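Local atomic coordinates of putative isochorismatase hydrolase (Oleispira antarctica, PDB entry 3LQY), a protein that is a putative isochorismatase-family hydrolase, probably cleaving a small-molecule substrate whose identity has not been established. Residues T8-L12 and L43-F47; F15-Y19 and P67-P71; C141-D146 and Y177-A183. One frame throughout, in Å; residues are numbered along the deposited sequence.

Contact 1 (T8-L12 and L43-F47); sequences TALLL and LLAKF
Leu10 of strand 8-12 sits squarely on the ring of Phe47 from helix segment 43-47. Its CB lies 3.5 Å from the ring centroid and only 4° off the ring normal, a CH-pi contact in which the methylene is centred over one face. The same ring presents a rim to the backbone toward the start of the strand: Phe47 CE2 comes within 3.3 Å of Thr8 O, which lies near the ring plane at the edge. One aromatic group thus uses its face for a side chain and its edge for a carbonyl, and follows the strand from Thr8 to Leu10.

Beyond CB, Leu10 turns along the helix. With CG anti to the backbone N (chi1 171°), the branch carries its two methyls past the ring toward the preceding turn. There they divide: CD2 reaches the helix backbone, 3.5 Å from Leu44 CA, while CD1 meets Leu43 CB at 4.0 Å. The side chains of Leu10 and Leu43 run at a slant to one another. Leu12, two residues on along the strand, makes a lighter contact; its CD2 lies 4.1 Å from Leu44 CG, and the two side chains cross at about a right angle. No hydrogen bond links the segments; apolar packing dominates, joined by the approach of the ring to the backbone.

This is the helix-on-sheet packing of a beta-alpha-beta crossover. Segment 43-47 runs back at 149° to segment 8-12, and helix 33-49 leads into the neighbouring parallel strand 54-59, where Val54 also touches Phe47 and Leu12. On the other flank of strand 8-13, strand 115-121 supplies Val117 beside Leu10 and Val119 beside Leu12, while Leu43 reaches across to Ala183 and Ile187 of helix 183-187.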
# COMPACT_ATOMS: atom_id res chain seq x y z
N THR A 8 12.17 5.75 -8.74
CA THR A 8 11.14 4.82 -8.27
C THR A 8 11.07 4.89 -6.76
O THR A 8 12.07 4.71 -6.06
CB THR A 8 11.39 3.38 -8.78
OG1 THR A 8 11.54 3.39 -10.21
CG2 THR A 8 10.25 2.44 -8.37
N ALA A 9 9.85 5.16 -6.27
CA ALA A 9 9.54 5.25 -4.86
C ALA A 9 8.80 3.99 -4.44
O ALA A 9 7.93 3.49 -5.18
CB ALA A 9 8.66 6.46 -4.61
N LEU A 10 9.13 3.45 -3.28
CA LEU A 10 8.29 2.41 -2.67
C LEU A 10 7.19 3.11 -1.88
O LEU A 10 7.46 4.01 -1.08
CB LEU A 10 9.12 1.46 -1.81
CG LEU A 10 8.44 0.42 -0.90
CD1 LEU A 10 7.91 -0.78 -1.76
CD2 LEU A 10 9.46 0.02 0.18
N LEU A 11 5.95 2.73 -2.17
CA LEU A 11 4.76 3.38 -1.63
C LEU A 11 3.99 2.36 -0.84
O LEU A 11 3.42 1.39 -1.39
CB LEU A 11 3.90 3.94 -2.75
CG LEU A 11 2.72 4.85 -2.40
CD1 LEU A 11 3.16 6.04 -1.60
CD2 LEU A 11 2.06 5.32 -3.69
N LEU A 12 3.97 2.56 0.46
CA LEU A 12 3.35 1.61 1.32
C LEU A 12 2.02 2.18 1.76
O LEU A 12 1.95 3.20 2.45
CB LEU A 12 4.26 1.34 2.54
CG LEU A 12 5.72 0.94 2.19
CD1 LEU A 12 6.69 2.14 2.04
CD2 LEU A 12 6.28 -0.06 3.21
N LEU A 43 10.97 -5.58 0.93
CA LEU A 43 11.11 -4.48 -0.05
C LEU A 43 11.60 -3.20 0.61
O LEU A 43 12.51 -2.51 0.12
CB LEU A 43 9.76 -4.21 -0.77
CG LEU A 43 9.53 -5.14 -1.95
CD1 LEU A 43 8.03 -5.35 -2.29
CD2 LEU A 43 10.26 -4.57 -3.16
N LEU A 44 11.04 -2.91 1.76
CA LEU A 44 11.44 -1.74 2.54
C LEU A 44 12.95 -1.70 2.78
O LEU A 44 13.60 -0.64 2.70
CB LEU A 44 10.77 -1.79 3.90
CG LEU A 44 10.14 -0.49 4.41
CD1 LEU A 44 9.92 -0.66 5.83
CD2 LEU A 44 10.94 0.77 4.14
N ALA A 45 13.48 -2.87 3.13
CA ALA A 45 14.89 -3.02 3.47
C ALA A 45 15.76 -2.83 2.23
O ALA A 45 16.83 -2.21 2.30
CB ALA A 45 15.15 -4.41 4.11
N LYS A 46 15.32 -3.36 1.10
CA LYS A 46 16.04 -3.19 -0.17
C LYS A 46 16.14 -1.71 -0.59
O LYS A 46 17.20 -1.24 -0.96
CB LYS A 46 15.38 -4.03 -1.27
CG LYS A 46 16.20 -4.13 -2.59
CD LYS A 46 17.66 -4.55 -2.34
CE LYS A 46 18.26 -5.24 -3.53
NZ LYS A 46 19.55 -5.90 -3.22
N PHE A 47 15.03 -0.97 -0.51
CA PHE A 47 14.98 0.44 -0.93
C PHE A 47 15.93 1.30 -0.08
O PHE A 47 16.71 2.11 -0.63
CB PHE A 47 13.53 1.00 -0.90
CG PHE A 47 12.80 0.89 -2.22
CD1 PHE A 47 12.37 -0.35 -2.70
CD2 PHE A 47 12.57 2.02 -3.00
CE1 PHE A 47 11.69 -0.46 -3.98
CE2 PHE A 47 11.90 1.93 -4.27
CZ PHE A 47 11.49 0.69 -4.75

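Contact 2 (F15-Y19 and P67-P71)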
# COMPACT_ATOMS: atom_id res chain seq x y z
N PHE A 15 -0.32 0.04 5.98
CA PHE A 15 -0.01 -1.16 6.73
C PHE A 15 -0.19 -0.80 8.22
O PHE A 15 0.78 -0.61 8.95
CB PHE A 15 1.43 -1.64 6.45
CG PHE A 15 1.56 -2.70 5.38
CD1 PHE A 15 0.86 -3.89 5.48
CD2 PHE A 15 2.42 -2.53 4.33
CE1 PHE A 15 1.02 -4.88 4.58
CE2 PHE A 15 2.59 -3.53 3.39
CZ PHE A 15 1.88 -4.71 3.50
N GLN A 16 -1.44 -0.61 8.64
CA GLN A 16 -1.80 -0.11 9.93
C GLN A 16 -2.35 -1.21 10.83
O GLN A 16 -2.90 -2.21 10.37
CB GLN A 16 -2.81 1.03 9.80
CG GLN A 16 -2.21 2.26 9.14
CD GLN A 16 -3.26 3.19 8.64
OE1 GLN A 16 -3.52 3.23 7.43
NE2 GLN A 16 -3.89 3.93 9.51
N ASN A 17 -2.10 -1.04 12.13
CA ASN A 17 -2.41 -2.07 13.11
C ASN A 17 -3.79 -2.69 13.02
O ASN A 17 -3.94 -3.92 13.16
CB ASN A 17 -2.22 -1.49 14.52
CG ASN A 17 -0.75 -1.36 14.90
OD1 ASN A 17 0.08 -2.18 14.51
ND2 ASN A 17 -0.43 -0.32 15.65
N ASP A 18 -4.82 -1.87 12.87
CA ASP A 18 -6.21 -2.45 12.76
C ASP A 18 -6.44 -3.55 11.72
O ASP A 18 -7.46 -4.26 11.78
CB ASP A 18 -7.29 -1.35 12.58
CG ASP A 18 -7.67 -0.63 13.88
OD1 ASP A 18 -7.60 -1.24 14.97
OD2 ASP A 18 -8.03 0.58 13.83
N TYR A 19 -5.51 -3.67 10.78
CA TYR A 19 -5.57 -4.68 9.73
C TYR A 19 -4.98 -6.03 10.07
O TYR A 19 -5.23 -6.99 9.39
CB TYR A 19 -4.90 -4.16 8.44
CG TYR A 19 -5.69 -3.15 7.61
CD1 TYR A 19 -7.07 -3.07 7.71
CD2 TYR A 19 -5.04 -2.34 6.69
CE1 TYR A 19 -7.80 -2.22 6.89
CE2 TYR A 19 -5.75 -1.45 5.85
CZ TYR A 19 -7.14 -1.39 5.98
OH TYR A 19 -7.83 -0.52 5.19
N PRO A 67 -15.43 3.13 12.23
CA PRO A 67 -15.37 1.69 12.47
C PRO A 67 -13.97 1.14 12.77
O PRO A 67 -13.85 0.18 13.51
CB PRO A 67 -15.88 1.08 11.16
CG PRO A 67 -15.56 2.11 10.15
CD PRO A 67 -15.74 3.43 10.82
N PHE A 68 -12.96 1.75 12.17
CA PHE A 68 -11.57 1.37 12.35
C PHE A 68 -10.75 2.59 11.98
O PHE A 68 -11.31 3.58 11.48
CB PHE A 68 -11.17 0.14 11.53
CG PHE A 68 -11.34 0.28 10.02
CD1 PHE A 68 -12.60 0.33 9.44
CD2 PHE A 68 -10.23 0.31 9.19
CE1 PHE A 68 -12.73 0.44 8.04
CE2 PHE A 68 -10.36 0.38 7.79
CZ PHE A 68 -11.60 0.47 7.24
N PHE A 69 -9.45 2.53 12.21
CA PHE A 69 -8.58 3.68 11.99
C PHE A 69 -9.13 4.94 12.63
O PHE A 69 -9.18 6.01 12.02
CB PHE A 69 -8.27 3.89 10.53
CG PHE A 69 -7.57 2.73 9.87
CD1 PHE A 69 -6.83 1.83 10.62
CD2 PHE A 69 -7.55 2.60 8.47
CE1 PHE A 69 -6.16 0.78 10.00
CE2 PHE A 69 -6.88 1.56 7.88
CZ PHE A 69 -6.17 0.66 8.63
N LEU A 70 -9.43 4.82 13.92
CA LEU A 70 -9.95 5.95 14.67
C LEU A 70 -8.85 6.96 14.70
O LEU A 70 -7.67 6.61 14.76
CB LEU A 70 -10.40 5.54 16.06
CG LEU A 70 -11.85 5.03 16.12
CD1 LEU A 70 -12.03 3.72 15.36
CD2 LEU A 70 -12.29 4.85 17.54
N PRO A 71 -9.22 8.24 14.59
CA PRO A 71 -8.17 9.23 14.51
C PRO A 71 -7.42 9.38 15.87
O PRO A 71 -8.04 9.46 16.95
CB PRO A 71 -8.94 10.48 14.06
CG PRO A 71 -10.27 10.33 14.76
CD PRO A 71 -10.56 8.85 14.66
O HOH W 1 -8.72 2.54 15.56
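The ring of Phe69 is sandwiched between the amide of Gln16 and the ring of Phe68. On one face Gln16 NE2 stands 3.7 Å above the plane, over the ring centre, with the amide 11° from parallel. On the opposite face lies CD2 of Phe68, whose CG, set between its backbone N and carbonyl carbon, folds the ring back. Gln16 CB and Asp18 CB also close on Phe69 CE1, at 3.4 and 3.5 Å. The far end of Phe69 drives into the ring of Tyr19 in an edge-to-face pair: its CZ sits over the centre of the tyrosine face, 3.5 Å from Tyr19 CZ, with the ring planes at 64°. Tyr19 and Phe68 meet only rim to rim, Tyr19 OH lying near the plane of the Phe68 ring at 3.7 Å from CE2.

Together Tyr19, Phe68 and Phe69 make an aromatic cluster joining two loops, one leaving strand 8-13 and the other following strand 54-59. Both loops emerge from the C-terminal ends of parallel strands in a Rossmann-like sheet, the end where alpha/beta folds of this kind commonly place their active sites. The short 3-10 segment 17-19, with Tyr19 N bonded to Gln16 O, brings the Gln16, Asp18 and Tyr19 side chains to bear on the same phenylalanine.

Asp18 supplies the polar link. Its OD2 accepts the backbone N-H of Phe69 at 2.9 Å, on the anti side and 19° out of the carboxylate plane. A water donates to the same OD2 at 2.7 Å and accepts from Leu70 N, so two successive amides of the loop are tied to one oxygen. Asp18 OD1 is held separately by Lys27 N. The stacked amide of Gln16 is also fixed at its polar end, NE2 donating to the carbonyls of Ala76 and His59.

Contact 3 (C141-D146 and Y177-A183)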
# COMPACT_ATOMS: atom_id res chain seq x y z
N CYS A 141 3.74 1.96 -12.84
CA CYS A 141 3.43 1.34 -11.57
C CYS A 141 3.79 -0.12 -11.61
O CYS A 141 3.64 -0.80 -12.66
CB CYS A 141 1.93 1.45 -11.29
SG CYS A 141 1.33 3.13 -11.10
N ALA A 142 4.24 -0.60 -10.46
CA ALA A 142 4.33 -2.02 -10.21
C ALA A 142 3.62 -2.27 -8.89
O ALA A 142 3.51 -1.36 -8.06
CB ALA A 142 5.79 -2.45 -10.14
N VAL A 143 3.18 -3.50 -8.69
CA VAL A 143 2.48 -3.90 -7.49
C VAL A 143 3.11 -5.22 -7.09
O VAL A 143 3.20 -6.15 -7.90
CB VAL A 143 0.94 -4.01 -7.71
CG1 VAL A 143 0.24 -4.40 -6.44
CG2 VAL A 143 0.36 -2.70 -8.27
N ALA A 144 3.59 -5.28 -5.83
CA ALA A 144 4.15 -6.50 -5.33
C ALA A 144 2.98 -7.30 -4.80
O ALA A 144 2.46 -7.01 -3.74
CB ALA A 144 5.19 -6.23 -4.25
N HIS A 145 2.57 -8.32 -5.51
CA HIS A 145 1.26 -8.94 -5.22
C HIS A 145 1.21 -9.67 -3.89
O HIS A 145 0.16 -9.76 -3.26
CB HIS A 145 0.84 -9.88 -6.35
CG HIS A 145 1.79 -10.99 -6.62
ND1 HIS A 145 1.84 -12.14 -5.86
CD2 HIS A 145 2.71 -11.16 -7.61
CE1 HIS A 145 2.77 -12.95 -6.34
NE2 HIS A 145 3.32 -12.38 -7.40
N ASP A 146 2.36 -10.19 -3.45
CA ASP A 146 2.44 -10.92 -2.18
C ASP A 146 2.71 -9.99 -0.99
O ASP A 146 2.85 -10.47 0.14
CB ASP A 146 3.45 -12.08 -2.26
CG ASP A 146 4.84 -11.66 -2.70
OD1 ASP A 146 5.05 -10.53 -3.16
OD2 ASP A 146 5.74 -12.49 -2.61
N TYR A 177 -2.67 -1.78 -15.99
CA TYR A 177 -2.23 -0.67 -15.18
C TYR A 177 -0.85 -0.83 -14.57
O TYR A 177 -0.22 0.18 -14.24
CB TYR A 177 -3.19 -0.51 -14.05
CG TYR A 177 -4.54 0.06 -14.40
CD1 TYR A 177 -5.64 -0.77 -14.52
CD2 TYR A 177 -4.72 1.42 -14.57
CE1 TYR A 177 -6.88 -0.25 -14.74
CE2 TYR A 177 -5.94 1.94 -14.77
CZ TYR A 177 -7.04 1.09 -14.85
OH TYR A 177 -8.32 1.59 -15.01
N ALA A 178 -0.37 -2.05 -14.34
CA ALA A 178 0.89 -2.18 -13.61
C ALA A 178 1.65 -3.46 -13.92
O ALA A 178 1.09 -4.42 -14.42
CB ALA A 178 0.63 -2.04 -12.05
N ASN A 179 2.96 -3.44 -13.68
CA ASN A 179 3.73 -4.68 -13.51
C ASN A 179 3.47 -5.30 -12.13
O ASN A 179 3.93 -4.80 -11.12
CB ASN A 179 5.25 -4.46 -13.67
CG ASN A 179 6.04 -5.77 -13.60
OD1 ASN A 179 5.58 -6.79 -14.12
ND2 ASN A 179 7.22 -5.74 -12.97
N VAL A 180 2.79 -6.44 -12.15
CA VAL A 180 2.41 -7.19 -10.96
C VAL A 180 3.37 -8.36 -10.89
O VAL A 180 3.49 -9.18 -11.82
CB VAL A 180 0.95 -7.65 -11.01
CG1 VAL A 180 0.58 -8.49 -9.79
CG2 VAL A 180 -0.02 -6.43 -11.15
N ALA A 181 4.11 -8.41 -9.80
CA ALA A 181 5.19 -9.34 -9.64
C ALA A 181 5.45 -9.56 -8.15
O ALA A 181 4.92 -8.82 -7.31
CB ALA A 181 6.43 -8.78 -10.31
N SER A 182 6.25 -10.57 -7.83
CA SER A 182 6.60 -10.92 -6.45
C SER A 182 7.51 -9.86 -5.86
O SER A 182 8.28 -9.21 -6.58
CB SER A 182 7.31 -12.29 -6.45
OG SER A 182 7.86 -12.63 -5.21
N ALA A 183 7.40 -9.64 -4.54
CA ALA A 183 8.43 -8.90 -3.80
C ALA A 183 9.82 -9.36 -4.22
O ALA A 183 10.68 -8.55 -4.57
CB ALA A 183 8.26 -9.09 -2.27
O HOH W 2 1.95 1.40 -14.90
O HOH W 3 8.44 -12.19 -2.84
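Strand 179-181 pairs in parallel with strand 141-144, zigzagging through four backbone bonds: Asn179 N to Cys141 O, Val143 N to Asn179 O, Ala181 N to Val143 O and His145 N to Ala181 O. Side chains pack closely where Ala178 CB touches both Cys141 CB and Val143 CG2 at 3.8 Å. Val180 lies beside Val143 on the same face, and its CG1 meets His145 CB at 3.7 Å.

The flanks are looser. Exposed Asn179 shares a face with Ala142 and Ala181, its CB 4.1 Å from Ala142 CB. At one end a water spans Cys141 N and Tyr177 O. At the other the chain turns a corner at the partly exposed His145 and Asp146, the imidazole passing obliquely along the Ala181-Ser182 backbone. Yet Asp146 grips this end firmly: with CG between backbone N and carbonyl carbon (chi1 55°), its OD1 uses the syn lone pair to take the N-H of Ala183, at 2.9 Å and 176°. A water donating to Asp146 OD2 also lies close to Ser182 OG. Ser182 is the N-cap of helix 183-187, its OG accepting from Asp184 N.

Strand 179-181 is outermost in the sheet, whereas 140-149 is also bonded to strand 115-121. Helices 128-137 and 162-173 cover the Val143 face; Leu186 of helix 183-187 and Leu43 of helix 33-49 cover Ala144 on the other.

Overall arrangement
From the N terminus, strand 8-12 enters the sheet and contact 1 closes the first loop, bringing helix segment 43-47 back over it. Contact 2 begins just beyond that strand, at 15-19, inside this loop, but ends at 67-71, after the helix; the two loops therefore cross. Their centres lie 22 Å apart. Contact 3 follows in series, joining strand 141-144 to the last strand at the sheet's far side from 90-93. Leu43 links it to contact 1: its CD1 packs 3.6 Å from Ala144 CB, tying helix 33-49 to strand 140-149 and, through Ala183, to the last helix. Contact 2 joins the loops after strands 8-13 and 54-59 and does not touch contact 3.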